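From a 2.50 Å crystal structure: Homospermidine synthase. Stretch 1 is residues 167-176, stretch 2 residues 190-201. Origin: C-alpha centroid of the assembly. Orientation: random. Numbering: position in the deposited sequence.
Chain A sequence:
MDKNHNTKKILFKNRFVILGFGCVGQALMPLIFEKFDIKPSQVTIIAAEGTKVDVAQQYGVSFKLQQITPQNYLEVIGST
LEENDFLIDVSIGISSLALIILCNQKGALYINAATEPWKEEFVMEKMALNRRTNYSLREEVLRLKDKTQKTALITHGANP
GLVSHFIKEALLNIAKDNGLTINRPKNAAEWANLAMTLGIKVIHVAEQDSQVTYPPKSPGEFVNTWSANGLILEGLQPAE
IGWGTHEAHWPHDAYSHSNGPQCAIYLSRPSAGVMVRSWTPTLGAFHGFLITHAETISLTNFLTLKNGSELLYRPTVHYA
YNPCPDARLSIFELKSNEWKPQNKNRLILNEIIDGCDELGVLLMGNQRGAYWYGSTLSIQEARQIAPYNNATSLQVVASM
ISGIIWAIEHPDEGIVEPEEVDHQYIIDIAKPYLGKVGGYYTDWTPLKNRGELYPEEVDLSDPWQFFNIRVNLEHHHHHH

Stretch 1 167-176: IKEALLNIAK
Stretch 2, residues 190-201: EWANLAMTLGIK

Two helical segments pack through apolar side chains, with no direct hydrogen bond between them and one water bridge at the Lys168–Trp191 end. Residues 167-176 are helical throughout, and 190-197 form a second helix; the axes approach to 10.3 Å, with N-to-C directions 47° apart. CA–CA distances set the register: Lys168–Trp191 7.7 Å, Leu171–Ala195 6.7 Å, Ala175–Leu198 7.2 Å.

Trp191 (chi1 -83°, chi2 115°) receives the extended Lys168 chain (m, then t three times) over one face: Lys168 CG lies 3.7 Å from the six-membered ring centroid, 9° off its normal, a CH-pi contact. Lys168 NZ (2.9 Å) and Trp191 NE1 (3.0 Å) both donate to the same water, so the aliphatic portion packs while both polar ends are satisfied.

Leu171 (chi1 -122°, between wells; chi2 37°) points toward the partner, its CD2 3.8 Å from Trp191 CE3 and its CB 3.8 Å from Leu194 CD2. Leu172 CD2 also reaches Leu194 CD2, at 4.1 Å. Further along, Leu198 CD2 lies 4.3 Å from Ile174 CG2 and 4.4 Å from Ala175 CB.

A Schellman motif ends the second helix: Gly199 (phi 79°, psi 17°) allows Ile200 N to bond Ala195 O at 3.2 Å, and Ile200 CD1 lies 4.4 Å from Ile174 CD1.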

# COMPACT_ATOMS: atom_id res chain seq x y z
N ILE A 167 26.55 -6.71 11.00
CA ILE A 167 27.44 -6.59 9.85
C ILE A 167 28.79 -7.24 10.15
O ILE A 167 29.32 -7.99 9.33
CB ILE A 167 27.62 -5.11 9.45
CG1 ILE A 167 26.38 -4.66 8.67
CG2 ILE A 167 28.89 -4.93 8.61
CD1 ILE A 167 26.34 -3.18 8.32
N LYS A 168 29.35 -6.98 11.33
CA LYS A 168 30.63 -7.56 11.70
C LYS A 168 30.52 -9.08 11.77
O LYS A 168 31.42 -9.80 11.33
CB LYS A 168 31.09 -7.04 13.06
CG LYS A 168 31.51 -5.58 13.09
CD LYS A 168 31.87 -5.19 14.50
CE LYS A 168 32.45 -3.79 14.58
NZ LYS A 168 32.96 -3.53 15.96
N GLU A 169 29.43 -9.58 12.34
CA GLU A 169 29.24 -11.02 12.46
C GLU A 169 29.21 -11.65 11.07
O GLU A 169 29.88 -12.65 10.83
CB GLU A 169 27.95 -11.33 13.21
CG GLU A 169 27.72 -12.82 13.49
CD GLU A 169 28.59 -13.38 14.60
OE1 GLU A 169 29.78 -13.00 14.68
OE2 GLU A 169 28.10 -14.22 15.39
N ALA A 170 28.45 -11.05 10.17
CA ALA A 170 28.33 -11.56 8.80
C ALA A 170 29.68 -11.50 8.08
O ALA A 170 30.05 -12.43 7.37
CB ALA A 170 27.28 -10.76 8.03
N LEU A 171 30.39 -10.40 8.28
CA LEU A 171 31.69 -10.23 7.66
C LEU A 171 32.61 -11.39 8.03
O LEU A 171 33.33 -11.92 7.18
CB LEU A 171 32.30 -8.89 8.10
CG LEU A 171 32.67 -7.88 7.00
CD1 LEU A 171 31.65 -7.92 5.90
CD2 LEU A 171 32.78 -6.49 7.59
N LEU A 172 32.57 -11.81 9.29
CA LEU A 172 33.41 -12.93 9.71
C LEU A 172 32.89 -14.26 9.18
O LEU A 172 33.67 -15.09 8.72
CB LEU A 172 33.52 -12.97 11.24
CG LEU A 172 34.12 -11.77 11.96
CD1 LEU A 172 34.08 -12.01 13.45
CD2 LEU A 172 35.55 -11.51 11.49
N ASN A 173 31.57 -14.47 9.23
CA ASN A 173 31.01 -15.72 8.73
C ASN A 173 31.34 -15.93 7.26
O ASN A 173 31.75 -17.02 6.86
CB ASN A 173 29.50 -15.78 8.93
CG ASN A 173 29.10 -15.92 10.37
OD1 ASN A 173 29.94 -16.15 11.24
ND2 ASN A 173 27.81 -15.79 10.65
N ILE A 174 31.17 -14.89 6.45
CA ILE A 174 31.47 -15.01 5.03
C ILE A 174 32.94 -15.36 4.83
O ILE A 174 33.29 -16.03 3.87
CB ILE A 174 31.16 -13.71 4.28
CG1 ILE A 174 29.67 -13.37 4.40
CG2 ILE A 174 31.56 -13.85 2.82
CD1 ILE A 174 29.30 -12.01 3.83
N ALA A 175 33.78 -14.90 5.74
CA ALA A 175 35.22 -15.16 5.68
C ALA A 175 35.50 -16.65 5.93
O ALA A 175 36.29 -17.26 5.22
CB ALA A 175 35.96 -14.29 6.69
N LYS A 176 34.86 -17.23 6.94
CA LYS A 176 35.08 -18.64 7.23
C LYS A 176 34.51 -19.49 6.09
O LYS A 176 35.10 -20.49 5.70
CB LYS A 176 34.46 -19.04 8.58
CG LYS A 176 32.95 -19.23 8.58
CD LYS A 176 32.38 -19.45 9.98
CE LYS A 176 30.93 -20.00 9.94
NZ LYS A 176 29.96 -19.17 9.17
N GLU A 190 40.69 -2.14 9.54
CA GLU A 190 40.74 -3.58 9.36
C GLU A 190 39.38 -4.14 8.97
O GLU A 190 39.30 -5.06 8.16
CB GLU A 190 41.23 -4.27 10.65
CG GLU A 190 42.65 -3.91 11.05
CD GLU A 190 43.20 -4.83 12.13
OE1 GLU A 190 42.56 -4.98 13.19
OE2 GLU A 190 44.29 -5.41 11.91
N TRP A 191 38.31 -3.58 9.54
CA TRP A 191 36.97 -4.04 9.21
C TRP A 191 36.66 -3.66 7.77
O TRP A 191 36.08 -4.46 7.02
CB TRP A 191 35.93 -3.40 10.14
CG TRP A 191 35.79 -4.11 11.45
CD1 TRP A 191 36.09 -3.62 12.68
CD2 TRP A 191 35.31 -5.45 11.65
NE1 TRP A 191 35.83 -4.57 13.65
CE2 TRP A 191 35.35 -5.70 13.04
CE3 TRP A 191 34.86 -6.46 10.80
CZ2 TRP A 191 34.95 -6.92 13.59
CZ3 TRP A 191 34.46 -7.67 11.34
CH2 TRP A 191 34.51 -7.89 12.73
N ALA A 192 37.04 -2.45 7.39
CA ALA A 192 36.81 -1.97 6.03
C ALA A 192 37.59 -2.86 5.07
O ALA A 192 37.07 -3.28 4.04
CB ALA A 192 37.28 -0.53 5.91
N ASN A 193 38.83 -3.16 5.43
CA ASN A 193 39.70 -3.99 4.61
C ASN A 193 39.11 -5.38 4.39
O ASN A 193 39.18 -5.91 3.28
CB ASN A 193 41.08 -4.08 5.26
CG ASN A 193 41.92 -5.19 4.69
OD1 ASN A 193 41.88 -6.32 5.19
ND2 ASN A 193 42.68 -4.90 3.64
N LEU A 194 38.55 -5.97 5.44
CA LEU A 194 37.93 -7.28 5.35
C LEU A 194 36.73 -7.20 4.42
O LEU A 194 36.45 -8.13 3.66
CB LEU A 194 37.46 -7.77 6.72
CG LEU A 194 36.55 -9.01 6.69
CD1 LEU A 194 37.30 -10.18 6.11
CD2 LEU A 194 36.06 -9.33 8.09
N ALA A 195 36.00 -6.09 4.47
CA ALA A 195 34.83 -5.93 3.61
C ALA A 195 35.25 -5.90 2.15
O ALA A 195 34.63 -6.54 1.30
CB ALA A 195 34.07 -4.66 3.97
N MSE A 196 36.31 -5.16 1.86
CA MSE A 196 36.79 -5.05 0.49
C MSE A 196 37.39 -6.36 -0.01
O MSE A 196 37.11 -6.79 -1.13
CB MSE A 196 37.84 -3.95 0.40
CG MSE A 196 38.43 -3.80 -0.99
SE MSE A 196 40.06 -2.78 -0.94
CE MSE A 196 41.25 -4.25 -0.53
N THR A 197 38.22 -7.00 0.81
CA THR A 197 38.84 -8.25 0.42
C THR A 197 37.79 -9.32 0.14
O THR A 197 38.04 -10.27 -0.60
CB THR A 197 39.87 -8.74 1.51
OG1 THR A 197 40.37 -10.03 1.16
CG2 THR A 197 39.23 -8.80 2.87
N LEU A 198 36.60 -9.16 0.72
CA LEU A 198 35.49 -10.10 0.50
C LEU A 198 34.59 -9.74 -0.69
O LEU A 198 33.67 -10.48 -1.00
CB LEU A 198 34.64 -10.23 1.77
CG LEU A 198 35.07 -11.31 2.76
CD1 LEU A 198 36.59 -11.40 2.83
CD2 LEU A 198 34.49 -10.99 4.12
N GLY A 199 34.86 -8.60 -1.33
CA GLY A 199 34.07 -8.22 -2.50
C GLY A 199 32.70 -7.60 -2.25
O GLY A 199 31.86 -7.53 -3.15
N ILE A 200 32.48 -7.14 -1.03
CA ILE A 200 31.23 -6.51 -0.66
C ILE A 200 31.07 -5.21 -1.41
O ILE A 200 31.85 -4.28 -1.22
CB ILE A 200 31.19 -6.20 0.83
CG1 ILE A 200 31.55 -7.46 1.63
CG2 ILE A 200 29.81 -5.71 1.22
CD1 ILE A 200 30.62 -8.63 1.39
N LYS A 201 30.06 -5.16 -2.26
CA LYS A 201 29.80 -3.96 -3.05
C LYS A 201 28.66 -3.14 -2.46
O LYS A 201 28.60 -1.92 -2.64
CB LYS A 201 29.45 -4.35 -4.49
CG LYS A 201 30.59 -4.98 -5.26
CD LYS A 201 30.10 -5.43 -6.63
CE LYS A 201 31.24 -5.89 -7.51
NZ LYS A 201 30.74 -6.09 -8.90
O HOH W 1 35.83 -3.49 16.47